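Local coordinates for beta sliding clamp (Bartonella birtlesii LL-WM9, PDB 6PTR), which probably encircles DNA as a ring-shaped head-to-tail homodimer and tethers DNA polymerases and other proteins to it for processive replication, at residues Gly132-Lys144 / Asp194-Gly206. Sequence-based numbering, arbitrary orientation.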
loop_
_atom_site.group_PDB
_atom_site.type_symbol
_atom_site.label_atom_id
_atom_site.label_comp_id
_atom_site.label_asym_id
_atom_site.label_seq_id
_atom_site.Cartn_x
_atom_site.Cartn_y
_atom_site.Cartn_z
ATOM N N GLY C 132 -11.271 37.729 1.333
ATOM C CA GLY C 132 -12.405 37.210 0.588
ATOM C C GLY C 132 -13.578 38.171 0.653
ATOM O O GLY C 132 -13.860 38.763 1.697
ATOM N N GLN C 133 -14.257 38.340 -0.480
ATOM C CA GLN C 133 -15.508 39.092 -0.548
ATOM C C GLN C 133 -16.614 38.129 -0.975
ATOM O O GLN C 133 -16.642 37.683 -2.127
ATOM C CB GLN C 133 -15.384 40.265 -1.519
ATOM N N PHE C 134 -17.526 37.812 -0.060
ATOM C CA PHE C 134 -18.550 36.800 -0.294
ATOM C C PHE C 134 -19.941 37.400 -0.174
ATOM O O PHE C 134 -20.251 38.079 0.811
ATOM C CB PHE C 134 -18.396 35.644 0.688
ATOM C CG PHE C 134 -17.015 35.079 0.735
ATOM C CD1 PHE C 134 -16.584 34.177 -0.232
ATOM C CD2 PHE C 134 -16.134 35.443 1.740
ATOM C CE1 PHE C 134 -15.300 33.647 -0.193
ATOM C CE2 PHE C 134 -14.856 34.908 1.789
ATOM C CZ PHE C 134 -14.437 34.012 0.819
ATOM N N GLY C 135 -20.791 37.118 -1.160
ATOM C CA GLY C 135 -22.150 37.615 -1.126
ATOM C C GLY C 135 -23.131 36.760 -0.363
ATOM O O GLY C 135 -24.258 37.195 -0.118
ATOM N N CYS C 136 -22.732 35.544 0.006
ATOM C CA CYS C 136 -23.606 34.583 0.663
ATOM C C CYS C 136 -22.848 33.972 1.829
ATOM O O CYS C 136 -21.682 33.600 1.678
ATOM C CB CYS C 136 -24.057 33.493 -0.320
ATOM S SG CYS C 136 -25.095 32.182 0.384
ATOM N N ARG C 137 -23.505 33.867 2.979
ATOM C CA ARG C 137 -22.879 33.333 4.183
ATOM C C ARG C 137 -23.945 32.612 4.990
ATOM O O ARG C 137 -24.997 33.188 5.276
ATOM C CB ARG C 137 -22.242 34.459 5.003
ATOM C CG ARG C 137 -21.623 34.042 6.355
ATOM C CD ARG C 137 -20.834 35.205 6.945
ATOM N NE ARG C 137 -20.123 34.851 8.169
ATOM C CZ ARG C 137 -20.672 34.871 9.380
ATOM N NH1 ARG C 137 -21.944 35.220 9.520
ATOM N NH2 ARG C 137 -19.952 34.539 10.445
ATOM N N PHE C 138 -23.695 31.352 5.329
ATOM C CA PHE C 138 -24.656 30.569 6.097
ATOM C C PHE C 138 -23.893 29.477 6.835
ATOM O O PHE C 138 -22.678 29.335 6.684
ATOM C CB PHE C 138 -25.762 29.990 5.198
ATOM C CG PHE C 138 -25.271 29.054 4.125
ATOM C CD1 PHE C 138 -24.740 29.546 2.941
ATOM C CD2 PHE C 138 -25.389 27.685 4.275
ATOM C CE1 PHE C 138 -24.309 28.687 1.944
ATOM C CE2 PHE C 138 -24.957 26.821 3.276
ATOM C CZ PHE C 138 -24.424 27.321 2.110
ATOM N N PHE C 139 -24.613 28.723 7.663
ATOM C CA PHE C 139 -24.000 27.690 8.489
ATOM C C PHE C 139 -24.700 26.359 8.267
ATOM O O PHE C 139 -25.917 26.316 8.077
ATOM C CB PHE C 139 -24.076 28.048 9.978
ATOM C CG PHE C 139 -23.337 29.305 10.345
ATOM C CD1 PHE C 139 -23.913 30.551 10.152
ATOM C CD2 PHE C 139 -22.057 29.238 10.886
ATOM C CE1 PHE C 139 -23.217 31.710 10.479
ATOM C CE2 PHE C 139 -21.369 30.399 11.237
ATOM C CZ PHE C 139 -21.946 31.625 11.021
ATOM N N LEU C 140 -23.920 25.278 8.284
ATOM C CA LEU C 140 -24.418 23.905 8.343
ATOM C C LEU C 140 -23.644 23.180 9.428
ATOM O O LEU C 140 -22.476 23.479 9.654
ATOM C CB LEU C 140 -24.207 23.129 7.041
ATOM C CG LEU C 140 -24.988 23.411 5.775
ATOM C CD1 LEU C 140 -24.522 22.427 4.690
ATOM C CD2 LEU C 140 -26.455 23.233 6.064
ATOM N N SER C 141 -24.268 22.203 10.076
ATOM C CA SER C 141 -23.477 21.373 10.969
ATOM C C SER C 141 -22.450 20.604 10.159
ATOM O O SER C 141 -22.680 20.245 8.994
ATOM C CB SER C 141 -24.354 20.410 11.778
ATOM O OG SER C 141 -24.886 19.377 10.966
ATOM N N ALA C 142 -21.293 20.364 10.774
ATOM C CA ALA C 142 -20.275 19.574 10.094
ATOM C C ALA C 142 -20.814 18.197 9.737
ATOM O O ALA C 142 -20.533 17.673 8.652
ATOM C CB ALA C 142 -19.026 19.453 10.970
ATOM N N SER C 143 -21.594 17.597 10.634
ATOM C CA SER C 143 -22.099 16.253 10.367
ATOM C C SER C 143 -23.054 16.258 9.181
ATOM O O SER C 143 -23.018 15.347 8.349
ATOM C CB SER C 143 -22.781 15.695 11.608
ATOM O OG SER C 143 -23.834 16.553 11.990
ATOM N N LYS C 144 -23.898 17.284 9.071
ATOM C CA LYS C 144 -24.758 17.391 7.895
ATOM C C LYS C 144 -23.944 17.592 6.624
ATOM O O LYS C 144 -24.228 16.955 5.606
ATOM C CB LYS C 144 -25.764 18.530 8.048
ATOM C CG LYS C 144 -26.805 18.542 6.939
ATOM C CD LYS C 144 -27.641 17.268 7.011
ATOM C CE LYS C 144 -28.799 17.292 6.035
ATOM N NZ LYS C 144 -29.887 16.351 6.447
ATOM N N ASP C 194 -30.572 16.115 -1.232
ATOM C CA ASP C 194 -31.291 17.317 -0.823
ATOM C C ASP C 194 -31.310 17.432 0.693
ATOM O O ASP C 194 -31.312 16.422 1.401
ATOM C CB ASP C 194 -32.761 17.297 -1.288
ATOM C CG ASP C 194 -32.907 17.429 -2.786
ATOM O OD1 ASP C 194 -31.994 17.971 -3.423
ATOM O OD2 ASP C 194 -33.939 16.993 -3.328
ATOM N N MET C 195 -31.357 18.675 1.172
ATOM C CA MET C 195 -31.796 18.961 2.536
ATOM C C MET C 195 -32.615 20.239 2.525
ATOM O O MET C 195 -32.544 21.040 1.587
ATOM C CB MET C 195 -30.623 19.121 3.503
ATOM C CG MET C 195 -29.798 20.342 3.219
ATOM S SD MET C 195 -28.457 20.560 4.411
ATOM C CE MET C 195 -29.360 21.233 5.810
ATOM N N GLU C 196 -33.413 20.421 3.583
ATOM C CA GLU C 196 -34.060 21.701 3.797
ATOM C C GLU C 196 -32.987 22.768 3.924
ATOM O O GLU C 196 -32.030 22.611 4.686
ATOM C CB GLU C 196 -34.928 21.656 5.055
ATOM C CG GLU C 196 -35.642 22.964 5.337
ATOM C CD GLU C 196 -36.779 22.812 6.339
ATOM O OE1 GLU C 196 -37.458 21.762 6.324
ATOM O OE2 GLU C 196 -36.989 23.749 7.139
ATOM N N ALA C 197 -33.137 23.844 3.167
ATOM C CA ALA C 197 -32.074 24.835 3.087
ATOM C C ALA C 197 -31.971 25.613 4.395
ATOM O O ALA C 197 -32.993 26.068 4.925
ATOM C CB ALA C 197 -32.322 25.798 1.941
ATOM N N PRO C 198 -30.774 25.813 4.928
ATOM C CA PRO C 198 -30.633 26.656 6.122
ATOM C C PRO C 198 -30.976 28.104 5.792
ATOM O O PRO C 198 -31.176 28.484 4.636
ATOM C CB PRO C 198 -29.161 26.488 6.500
ATOM C CG PRO C 198 -28.482 26.105 5.214
ATOM C CD PRO C 198 -29.481 25.331 4.409
ATOM N N SER C 199 -31.074 28.924 6.831
ATOM C CA SER C 199 -31.318 30.338 6.591
ATOM C C SER C 199 -30.085 30.973 5.952
ATOM O O SER C 199 -28.953 30.516 6.143
ATOM C CB SER C 199 -31.680 31.048 7.897
ATOM O OG SER C 199 -30.896 30.556 8.964
ATOM N N GLY C 200 -30.320 32.003 5.141
ATOM C CA GLY C 200 -29.247 32.763 4.533
ATOM C C GLY C 200 -28.848 32.356 3.131
ATOM O O GLY C 200 -27.888 32.927 2.596
ATOM N N VAL C 201 -29.542 31.393 2.518
ATOM C CA VAL C 201 -29.197 30.882 1.193
ATOM C C VAL C 201 -30.183 31.336 0.125
ATOM O O VAL C 201 -30.112 30.866 -1.015
ATOM C CB VAL C 201 -29.086 29.350 1.197
ATOM C CG1 VAL C 201 -28.065 28.900 2.212
ATOM C CG2 VAL C 201 -30.420 28.741 1.511
ATOM N N ASP C 202 -31.131 32.203 0.465
ATOM C CA ASP C 202 -31.940 32.807 -0.581
ATOM C C ASP C 202 -31.028 33.606 -1.504
ATOM O O ASP C 202 -30.179 34.378 -1.042
ATOM C CB ASP C 202 -33.028 33.702 0.024
ATOM N N GLY C 203 -31.180 33.393 -2.809
ATOM C CA GLY C 203 -30.340 34.053 -3.786
ATOM C C GLY C 203 -28.972 33.435 -3.999
ATOM O O GLY C 203 -28.203 33.954 -4.819
ATOM N N MET C 204 -28.639 32.359 -3.288
ATOM C CA MET C 204 -27.335 31.728 -3.445
ATOM C C MET C 204 -27.152 31.270 -4.885
ATOM O O MET C 204 -28.036 30.587 -5.422
ATOM C CB MET C 204 -27.190 30.520 -2.524
ATOM C CG MET C 204 -25.792 29.935 -2.548
ATOM S SD MET C 204 -25.699 28.335 -1.756
ATOM C CE MET C 204 -26.008 27.258 -3.164
ATOM N N PRO C 205 -26.036 31.607 -5.534
ATOM C CA PRO C 205 -25.799 31.108 -6.890
ATOM C C PRO C 205 -25.506 29.617 -6.873
ATOM O O PRO C 205 -24.999 29.075 -5.891
ATOM C CB PRO C 205 -24.570 31.902 -7.347
ATOM C CG PRO C 205 -23.833 32.182 -6.085
ATOM C CD PRO C 205 -24.925 32.449 -5.058
ATOM N N GLY C 206 -25.833 28.953 -7.981
ATOM C CA GLY C 206 -25.419 27.569 -8.158
ATOM C C GLY C 206 -23.958 27.549 -8.568
ATOM O O GLY C 206 -23.567 28.206 -9.542
HETATM O O HOH W 1 -26.386 34.939 3.088
HETATM O O HOH W 2 -27.469 29.642 8.392
HETATM O O HOH W 3 -30.060 14.763 3.335
#
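Strand 136-141 and the loop that follows strand 189-196 run antiparallel, with Phe138 and Gly200 closest at 5.3 Å between their CA atoms. Waters take the place of direct backbone bonds: one accepts from Arg137 N and donates to Gly200 O, and a second joins Phe139 N to Ser199 O likewise. Two type II beta turns, Pro198 to Val201 and Val201 to Met204, shape the loop beside Phe138. Phe138 points toward the loop, and with CG between its backbone N and carbonyl carbon (chi1 61°) its ring receives Val201 CG1 over one face, 3.4 Å from the centroid and 14° off the normal, a CH-pi contact. Pro198 CG approaches the ring obliquely, 3.6 Å from Phe138 CD2, and Met204 SD makes an oblique Met-aromatic contact, 4.0 Å from Phe138 CE1. The contact joins the central-domain parts of two sheets: that of strands 136-141 and 228-233 continues into the N-terminal domain, that of strand 189-196 into the C-terminal domain, and Phe170 and Ile172 of the latter help enclose Met204. A classic bulge opposite Leu233 includes Cys136, whose SG lies 3.8 Å from Met204 CG. Farther along, Leu140 CD2 packs against both Pro198 CG and the Met195 methyl, 3.5 Å from Met195 CE. The bent Lys144 chain lies alongside Met195 in the reverse sense, Lys144 CG 3.6 Å from Met195 SD, while Ser141 OG caps the helix by accepting from Lys144 N.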